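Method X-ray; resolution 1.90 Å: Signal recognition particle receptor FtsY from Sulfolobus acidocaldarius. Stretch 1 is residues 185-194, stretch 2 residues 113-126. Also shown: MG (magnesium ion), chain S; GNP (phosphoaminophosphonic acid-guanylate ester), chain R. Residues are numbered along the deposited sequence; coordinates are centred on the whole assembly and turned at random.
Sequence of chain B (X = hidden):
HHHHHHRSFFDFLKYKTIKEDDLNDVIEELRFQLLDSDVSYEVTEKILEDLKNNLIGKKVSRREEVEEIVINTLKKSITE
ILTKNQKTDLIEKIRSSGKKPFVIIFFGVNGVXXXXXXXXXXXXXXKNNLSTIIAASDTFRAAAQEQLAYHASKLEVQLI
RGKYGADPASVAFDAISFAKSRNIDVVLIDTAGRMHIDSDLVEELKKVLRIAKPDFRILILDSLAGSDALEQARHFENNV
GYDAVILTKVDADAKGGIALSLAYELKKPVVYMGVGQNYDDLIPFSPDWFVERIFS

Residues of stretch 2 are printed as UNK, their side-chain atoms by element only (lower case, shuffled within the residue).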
ATOM      1  N   ASP B 185      -0.652 -30.844  10.066  1.00 28.20           N
ATOM      2  CA  ASP B 185      -1.293 -29.984  11.056  1.00 31.78           C
ATOM      3  C   ASP B 185      -2.029 -28.798  10.437  1.00 37.27           C
ATOM      4  O   ASP B 185      -3.126 -28.432  10.874  1.00 33.01           O
ATOM      5  CB  ASP B 185      -0.268 -29.454  12.070  1.00 31.04           C
ATOM      6  CG  ASP B 185       0.316 -30.545  12.953  1.00 36.40           C
ATOM      7  OD1 ASP B 185      -0.390 -31.528  13.263  1.00 34.91           O
ATOM      8  OD2 ASP B 185       1.493 -30.410  13.347  1.00 38.84           O
ATOM      9  N   VAL B 186      -1.414 -28.182   9.431  1.00 27.60           N
ATOM     10  CA  VAL B 186      -1.935 -26.939   8.889  1.00 28.82           C
ATOM     11  C   VAL B 186      -1.879 -26.891   7.360  1.00 28.43           C
ATOM     12  O   VAL B 186      -0.887 -27.291   6.758  1.00 28.06           O
ATOM     13  CB  VAL B 186      -1.137 -25.742   9.446  1.00 27.94           C
ATOM     14  CG1 VAL B 186      -1.588 -24.442   8.793  1.00 28.62           C
ATOM     15  CG2 VAL B 186      -1.249 -25.676  10.976  1.00 31.94           C
ATOM     16  N   VAL B 187      -2.945 -26.380   6.741  1.00 27.57           N
ATOM     17  CA  VAL B 187      -2.900 -25.975   5.341  1.00 22.49           C
ATOM     18  C   VAL B 187      -3.031 -24.450   5.224  1.00 24.75           C
ATOM     19  O   VAL B 187      -3.932 -23.858   5.821  1.00 26.29           O
ATOM     20  CB  VAL B 187      -4.032 -26.625   4.530  1.00 24.92           C
ATOM     21  CG1 VAL B 187      -4.084 -26.038   3.089  1.00 26.22           C
ATOM     22  CG2 VAL B 187      -3.858 -28.123   4.512  1.00 29.27           C
ATOM     23  N   LEU B 188      -2.136 -23.828   4.453  1.00 25.56           N
ATOM     24  CA  LEU B 188      -2.184 -22.382   4.206  1.00 25.50           C
ATOM     25  C   LEU B 188      -2.520 -22.151   2.751  1.00 27.16           C
ATOM     26  O   LEU B 188      -1.786 -22.594   1.885  1.00 23.54           O
ATOM     27  CB  LEU B 188      -0.823 -21.737   4.505  1.00 23.47           C
ATOM     28  CG  LEU B 188      -0.314 -22.007   5.917  1.00 28.27           C
ATOM     29  CD1 LEU B 188       1.033 -21.355   6.125  1.00 35.74           C
ATOM     30  CD2 LEU B 188      -1.314 -21.468   6.903  1.00 23.56           C
ATOM     31  N   ILE B 189      -3.614 -21.439   2.490  1.00 23.17           N
ATOM     32  CA  ILE B 189      -4.078 -21.206   1.131  1.00 21.79           C
ATOM     33  C   ILE B 189      -3.715 -19.805   0.642  1.00 22.74           C
ATOM     34  O   ILE B 189      -4.157 -18.812   1.217  1.00 21.96           O
ATOM     35  CB  ILE B 189      -5.605 -21.417   1.040  1.00 22.57           C
ATOM     36  CG1 ILE B 189      -5.945 -22.843   1.526  1.00 22.22           C
ATOM     37  CG2 ILE B 189      -6.090 -21.187  -0.393  1.00 21.04           C
ATOM     38  CD1 ILE B 189      -7.429 -23.113   1.728  1.00 20.65           C
ATOM     39  N   ASP B 190      -2.889 -19.734  -0.399  1.00 19.38           N
ATOM     40  CA  ASP B 190      -2.568 -18.451  -1.032  1.00 21.68           C
ATOM     41  C   ASP B 190      -3.650 -18.163  -2.053  1.00 25.42           C
ATOM     42  O   ASP B 190      -4.152 -19.085  -2.691  1.00 20.54           O
ATOM     43  CB  ASP B 190      -1.189 -18.524  -1.718  1.00 19.58           C
ATOM     44  CG  ASP B 190      -0.572 -17.130  -1.987  1.00 24.48           C
ATOM     45  OD1 ASP B 190      -1.168 -16.114  -1.571  1.00 19.26           O
ATOM     46  OD2 ASP B 190       0.521 -17.072  -2.589  1.00 25.51           O
ATOM     47  N   THR B 191      -4.011 -16.890  -2.230  1.00 21.43           N
ATOM     48  CA  THR B 191      -4.995 -16.529  -3.239  1.00 21.54           C
ATOM     49  C   THR B 191      -4.486 -15.339  -4.034  1.00 24.67           C
ATOM     50  O   THR B 191      -3.640 -14.572  -3.554  1.00 22.09           O
ATOM     51  CB  THR B 191      -6.392 -16.165  -2.621  1.00 19.77           C
ATOM     52  OG1 THR B 191      -6.295 -14.953  -1.857  1.00 22.42           O
ATOM     53  CG2 THR B 191      -6.924 -17.281  -1.742  1.00 23.07           C
ATOM     54  N   ALA B 192      -4.975 -15.195  -5.260  1.00 21.25           N
ATOM     55  CA  ALA B 192      -4.593 -14.030  -6.062  1.00 17.18           C
ATOM     56  C   ALA B 192      -5.070 -12.709  -5.447  1.00 21.20           C
ATOM     57  O   ALA B 192      -6.083 -12.654  -4.747  1.00 21.68           O
ATOM     58  CB  ALA B 192      -5.109 -14.164  -7.482  1.00 15.96           C
ATOM     59  N   GLY B 193      -4.331 -11.643  -5.724  1.00 24.02           N
ATOM     60  CA  GLY B 193      -4.779 -10.309  -5.355  1.00 21.68           C
ATOM     61  C   GLY B 193      -6.094 -10.030  -6.054  1.00 21.51           C
ATOM     62  O   GLY B 193      -6.333 -10.494  -7.170  1.00 21.86           O
ATOM     63  N   ARG B 194      -6.962  -9.278  -5.395  1.00 20.39           N
ATOM     64  CA  ARG B 194      -8.243  -8.919  -5.986  1.00 22.46           C
ATOM     65  C   ARG B 194      -8.732  -7.650  -5.314  1.00 28.78           C
ATOM     66  O   ARG B 194      -8.522  -7.467  -4.115  1.00 23.99           O
ATOM     67  CB  ARG B 194      -9.265 -10.061  -5.831  1.00 24.64           C
ATOM     68  CG  ARG B 194      -9.830 -10.275  -4.404  1.00 21.43           C
ATOM     69  CD  ARG B 194     -10.432 -11.688  -4.249  1.00 23.72           C
ATOM     70  NE  ARG B 194      -9.358 -12.655  -4.373  1.00 22.92           N
ATOM     71  CZ  ARG B 194      -9.349 -13.688  -5.208  1.00 25.75           C
ATOM     72  NH1 ARG B 194     -10.394 -13.949  -5.989  1.00 23.23           N
ATOM     73  NH2 ARG B 194      -8.281 -14.465  -5.251  1.00 23.85           N
ATOM     74  N   UNK B 113       1.032  -8.238   0.160  1.00 21.78           N
ATOM     75  CA  UNK B 113       2.015  -9.094   0.790  1.00 21.47           C
ATOM     76  C   UNK B 113       1.555 -10.486   1.200  1.00 23.83           C
ATOM     77  O   UNK B 113       2.197 -11.094   2.040  1.00 19.30           O
ATOM     78  N   UNK B 114       0.480 -10.991   0.592  1.00 23.18           N
ATOM     79  CA  UNK B 114      -0.081 -12.298   0.946  1.00 20.55           C
ATOM     80  C   UNK B 114       0.911 -13.462   0.854  1.00 17.88           C
ATOM     81  O   UNK B 114       1.072 -14.227   1.814  1.00 19.59           O
ATOM     82  c   UNK B 114      -2.341 -11.461   0.022  1.00 21.60           C
ATOM     83  c   UNK B 114      -1.306 -12.594   0.059  1.00 21.03           C
ATOM     84  c   UNK B 114      -3.052 -11.532  -2.433  1.00 15.17           C
ATOM     85  n   UNK B 114      -2.569 -10.125  -2.656  1.00 19.69           N
ATOM     86  c   UNK B 114      -3.481 -11.754  -0.953  1.00 17.17           C
ATOM     87  N   UNK B 115       1.531 -13.608  -0.314  1.00 19.55           N
ATOM     88  CA  UNK B 115       2.426 -14.724  -0.630  1.00 18.03           C
ATOM     89  C   UNK B 115       3.641 -14.759   0.291  1.00 22.28           C
ATOM     90  O   UNK B 115       3.992 -15.799   0.852  1.00 19.80           O
ATOM     91  o   UNK B 115       1.661 -14.823  -2.941  1.00 18.02           O
ATOM     92  c   UNK B 115       3.870 -15.721  -2.460  1.00 21.34           C
ATOM     93  c   UNK B 115       2.835 -14.664  -2.125  1.00 17.72           C
ATOM     94  N   UNK B 116       4.259 -13.606   0.491  1.00 16.00           N
ATOM     95  CA  UNK B 116       5.411 -13.521   1.388  1.00 17.87           C
ATOM     96  C   UNK B 116       5.012 -13.763   2.860  1.00 19.47           C
ATOM     97  O   UNK B 116       5.755 -14.381   3.622  1.00 20.11           O
ATOM     98  o   UNK B 116       6.385 -11.923  -0.167  1.00 20.40           O
ATOM     99  c   UNK B 116       7.417 -12.103   2.018  1.00 17.56           C
ATOM    100  c   UNK B 116       6.107 -12.145   1.230  1.00 19.60           C
ATOM    101  N   UNK B 117       3.833 -13.283   3.249  1.00 20.79           N
ATOM    102  CA  UNK B 117       3.351 -13.473   4.621  1.00 19.72           C
ATOM    103  C   UNK B 117       3.078 -14.955   4.895  1.00 15.93           C
ATOM    104  O   UNK B 117       3.326 -15.465   5.986  1.00 21.14           O
ATOM    105  c   UNK B 117       1.565 -12.848   6.328  1.00 21.24           C
ATOM    106  c   UNK B 117       2.088 -12.619   4.887  1.00 21.45           C
ATOM    107  o   UNK B 117       2.417 -11.230   4.718  1.00 26.88           O
ATOM    108  N   UNK B 118       2.595 -15.665   3.884  1.00 22.66           N
ATOM    109  CA  UNK B 118       2.401 -17.102   4.025  1.00 20.44           C
ATOM    110  C   UNK B 118       3.713 -17.818   4.347  1.00 20.13           C
ATOM    111  O   UNK B 118       3.769 -18.666   5.243  1.00 23.57           O
ATOM    112  c   UNK B 118       0.219 -17.432   2.889  1.00 20.03           C
ATOM    113  c   UNK B 118       1.717 -17.686   2.784  1.00 18.97           C
ATOM    114  c   UNK B 118       1.987 -19.183   2.666  1.00 20.58           C
ATOM    115  c   UNK B 118      -0.521 -17.797   1.647  1.00 23.88           C
ATOM    116  N   UNK B 119       4.782 -17.425   3.664  1.00 21.42           N
ATOM    117  CA  UNK B 119       6.105 -17.973   3.944  1.00 22.29           C
ATOM    118  C   UNK B 119       6.565 -17.704   5.385  1.00 23.59           C
ATOM    119  O   UNK B 119       7.154 -18.572   6.031  1.00 20.73           O
ATOM    120  c   UNK B 119       7.116 -17.422   2.940  1.00 18.96           C
ATOM    121  N   UNK B 120       6.315 -16.497   5.885  1.00 20.73           N
ATOM    122  CA  UNK B 120       6.666 -16.173   7.260  1.00 19.25           C
ATOM    123  C   UNK B 120       5.845 -17.004   8.243  1.00 21.99           C
ATOM    124  O   UNK B 120       6.351 -17.424   9.287  1.00 25.12           O
ATOM    125  c   UNK B 120       6.813 -12.275   7.022  1.00 24.45           C
ATOM    126  c   UNK B 120       7.188 -13.712   6.669  1.00 23.01           C
ATOM    127  c   UNK B 120       6.405 -14.682   7.550  1.00 20.68           C
ATOM    128  n   UNK B 120       7.216  -9.865   6.547  1.00 22.00           N
ATOM    129  c   UNK B 120       7.494 -11.271   6.094  1.00 21.76           C
ATOM    130  N   UNK B 121       4.572 -17.209   7.915  1.00 22.04           N
ATOM    131  CA  UNK B 121       3.692 -17.994   8.769  1.00 23.96           C
ATOM    132  C   UNK B 121       4.153 -19.447   8.797  1.00 23.57           C
ATOM    133  O   UNK B 121       4.206 -20.072   9.858  1.00 24.45           O
ATOM    134  c   UNK B 121       1.330 -18.843   9.143  1.00 24.11           C
ATOM    135  c   UNK B 121       1.711 -16.432   8.569  1.00 20.96           C
ATOM    136  c   UNK B 121       2.208 -17.867   8.342  1.00 24.59           C
ATOM    137  N   UNK B 122       4.507 -19.994   7.642  1.00 23.67           N
ATOM    138  CA  UNK B 122       5.139 -21.317   7.622  1.00 26.61           C
ATOM    139  C   UNK B 122       6.359 -21.377   8.539  1.00 25.76           C
ATOM    140  O   UNK B 122       6.517 -22.317   9.322  1.00 29.65           O
ATOM    141  c   UNK B 122       5.600 -21.712   6.196  1.00 28.95           C
ATOM    142  c   UNK B 122       4.402 -21.881   5.293  1.00 27.14           C
ATOM    143  c   UNK B 122       6.435 -23.007   6.249  1.00 31.70           C
ATOM    144  N   UNK B 123       7.237 -20.380   8.427  1.00 24.48           N
ATOM    145  CA  UNK B 123       8.419 -20.337   9.286  1.00 27.06           C
ATOM    146  C   UNK B 123       8.063 -20.323  10.773  1.00 27.47           C
ATOM    147  O   UNK B 123       8.687 -21.017  11.575  1.00 31.49           O
ATOM    148  c   UNK B 123      10.591 -19.158   9.741  1.00 30.92           C
ATOM    149  n   UNK B 123      10.727 -18.233  10.684  1.00 33.24           N
ATOM    150  o   UNK B 123      11.453 -19.994   9.507  1.00 36.30           O
ATOM    151  c   UNK B 123       9.306 -19.142   8.962  1.00 26.67           C
ATOM    152  N   UNK B 124       7.042 -19.560  11.134  1.00 26.76           N
ATOM    153  CA  UNK B 124       6.649 -19.466  12.534  1.00 28.43           C
ATOM    154  C   UNK B 124       6.080 -20.815  12.978  1.00 28.11           C
ATOM    155  O   UNK B 124       6.403 -21.299  14.057  1.00 29.50           O
ATOM    156  c   UNK B 124       5.101 -18.252  14.184  1.00 26.72           C
ATOM    157  c   UNK B 124       2.705 -17.484  13.000  1.00 35.93           C
ATOM    158  s   UNK B 124       3.835 -16.980  14.295  1.00 36.41           S
ATOM    159  c   UNK B 124       5.632 -18.340  12.746  1.00 24.51           C
ATOM    160  N   UNK B 125       5.267 -21.436  12.124  1.00 34.83           N
ATOM    161  CA  UNK B 125       4.663 -22.738  12.447  1.00 34.39           C
ATOM    162  C   UNK B 125       5.715 -23.841  12.616  1.00 33.30           C
ATOM    163  O   UNK B 125       5.621 -24.677  13.537  1.00 36.26           O
ATOM    164  c   UNK B 125       1.496 -22.530  10.086  1.00 37.28           C
ATOM    165  c   UNK B 125       1.521 -22.361  12.585  1.00 32.10           C
ATOM    166  c   UNK B 125       3.611 -23.130  11.393  1.00 34.61           C
ATOM    167  c   UNK B 125       2.361 -22.237  11.322  1.00 36.84           C
ATOM    168  N   UNK B 126       6.717 -23.840  11.740  1.00 32.37           N
ATOM    169  CA  UNK B 126       7.825 -24.784  11.854  1.00 37.59           C
ATOM    170  C   UNK B 126       8.547 -24.659  13.187  1.00 36.87           C
ATOM    171  O   UNK B 126       8.886 -25.672  13.806  1.00 36.12           O
ATOM    172  c   UNK B 126       8.839 -24.619  10.721  1.00 42.29           C
ATOM    173  n   UNK B 126      11.867 -25.123   7.765  1.00 51.91           N
ATOM    174  c   UNK B 126      10.584 -24.555   8.278  1.00 53.33           C
ATOM    175  c   UNK B 126       9.576 -25.653   8.585  1.00 54.70           C
ATOM    176  c   UNK B 126       8.388 -25.129   9.379  1.00 46.10           C
TER
HETATM  177 MG    MG S 402       0.735 -13.341  -4.172  1.00 19.60          MG
HETATM  178  PG  GNP R 401      -0.073 -10.473  -5.349  1.00 18.47           P
HETATM  179  O1G GNP R 401      -0.159 -11.974  -5.199  1.00 20.00           O
HETATM  180  O2G GNP R 401       0.371 -10.054  -6.744  1.00 17.46           O
HETATM  181  O3G GNP R 401      -1.372  -9.743  -5.088  1.00 15.78           O
HETATM  182  N3B GNP R 401       1.016  -9.920  -4.315  1.00 15.34           N
HETATM  183  PB  GNP R 401       1.035 -10.407  -2.764  1.00 18.91           P
HETATM  184  O1B GNP R 401       1.018 -11.868  -2.704  1.00 16.22           O
HETATM  185  O2B GNP R 401      -0.086  -9.771  -2.054  1.00 18.86           O
HETATM  186  O3A GNP R 401       2.342  -9.881  -2.210  1.00 14.07           O
HETATM  187  PA  GNP R 401       3.756 -10.473  -2.290  1.00 21.18           P
HETATM  188  O1A GNP R 401       3.944 -11.533  -1.246  1.00 23.59           O
HETATM  189  O2A GNP R 401       4.105 -10.844  -3.696  1.00 18.07           O
HETATM  190  O5' GNP R 401       4.695  -9.317  -1.800  1.00 22.41           O
HETATM  191  C5' GNP R 401       4.871  -8.075  -2.555  1.00 17.04           C
HETATM  192  C4' GNP R 401       6.206  -7.457  -2.177  1.00 18.63           C
HETATM  193  O4' GNP R 401       6.155  -6.914  -0.806  1.00 17.76           O
HETATM  194  C3' GNP R 401       7.366  -8.433  -2.185  1.00 16.73           C
HETATM  195  O3' GNP R 401       8.528  -7.747  -2.615  1.00 18.29           O
HETATM  196  C2' GNP R 401       7.508  -8.822  -0.703  1.00 12.62           C
HETATM  197  O2' GNP R 401       8.832  -9.222  -0.399  1.00 17.43           O
HETATM  198  C1' GNP R 401       7.247  -7.437  -0.089  1.00 17.87           C
HETATM  199  N9  GNP R 401       6.857  -7.513   1.318  1.00 21.77           N
HETATM  200  C8  GNP R 401       5.887  -8.287   1.897  1.00 21.83           C
HETATM  201  N7  GNP R 401       5.770  -8.104   3.200  1.00 23.83           N
HETATM  202  C5  GNP R 401       6.732  -7.136   3.475  1.00 24.33           C
HETATM  203  C6  GNP R 401       7.086  -6.532   4.701  1.00 22.62           C
HETATM  204  O6  GNP R 401       6.588  -6.780   5.808  1.00 21.22           O
HETATM  205  N1  GNP R 401       8.125  -5.608   4.557  1.00 22.71           N
HETATM  206  C2  GNP R 401       8.721  -5.294   3.344  1.00 23.15           C
HETATM  207  N2  GNP R 401       9.699  -4.389   3.349  1.00 19.24           N
HETATM  208  N3  GNP R 401       8.391  -5.861   2.190  1.00 18.05           N
HETATM  209  C4  GNP R 401       7.404  -6.767   2.333  1.00 20.18           C
HETATM  210  O   HOH W   1      -0.936 -14.098  -3.202  1.00 18.41           O
HETATM  211  O   HOH W   2       2.648 -12.925  -4.833  1.00 19.31           O
HETATM  212  O   HOH W   3       0.597 -14.731  -5.728  1.00 16.30           O

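Position 113 has no side-chain atoms and is glycine. At its backbone angles a CB would be jammed against the preceding carbonyl, and would also crowd GNP C8. Gly113 caps the helix, and its N donates to GNP O2B at 2.9 Å.

Position 114 carries four carbons in a row ending in nitrogen, running past Thr191 O to Gly193 CA: a lysine. Lys114 CE is 3.3 Å from Thr191 O, and Lys114 NZ donates to GNP O2B (2.6 Å) and GNP O3G (2.7 Å), a positive charge between two phosphates. Lys114 NZ lies 3.5 Å from Gly193 CA, where a CB would clash with GNP O3G.

Position 115 has one carbon bearing an oxygen and a carbon; the oxygen lies 2.5 Å from Asp190 OD2 and 2.1 Å from MG. This is threonine: the hydroxyl of Thr115 binds the metal through its oxygen while donating its proton to the carboxylate.

Position 116 has the same three atoms, but CB points away from the strand. It too is threonine, and Thr116 OG1 donates to GNP O1A at 2.7 Å. Position 117 repeats the pattern out of the strand's reach; as Thr117, its OG1 turns back to Gly113 O at 2.7 Å.

Position 118 has four carbons forked at the first, its two-carbon arm reaching Asp190 CA: isoleucine. Ile118 CD1 lies 3.4 Å from Asp190 CA, packing against the strand backbone.

Position 119 is a single carbon facing away, Ala119, a small methyl at a buried site. Position 120, four carbons and a nitrogen, is lysine; extended Lys120 reaches the guanine, its NZ making a weak hydrogen bond to GNP O6 at 3.2 Å.

Positions 121 and 122 each have one carbon bearing two more, and both touch Leu188: they are valines. Val121 CG1 lies 3.9 Å and Val122 CG2 3.5 Å from Leu188 CD1, compact branches suited to close packing.

Position 123, two carbons with the second bearing oxygen and nitrogen, is Asn123, a polar amide suiting partial exposure. Position 124, two carbons, sulfur and a carbon, is Met124, flexible and partly exposed; neither touches the strand.

Position 125 has four carbons forked at the second, meeting Val186 and Leu188, so leucine; Leu125 CD1 is 3.9 Å from Val186 CG1. Position 126, four carbons ending in nitrogen, is Lys126, its charge suited to solvent.

Helix and strand run nearly antiparallel, at 166°. Alternation turns Val186, Leu188 and Asp190 toward the helix. The first two pack on its apolar side chains; Asp190 grips Thr115 and, through OD1, accepts from water 1 (2.6 Å from its O), itself a magnesium ligand.

Stretch 2, residues 113-126: GKTTTIAKVVNMLK
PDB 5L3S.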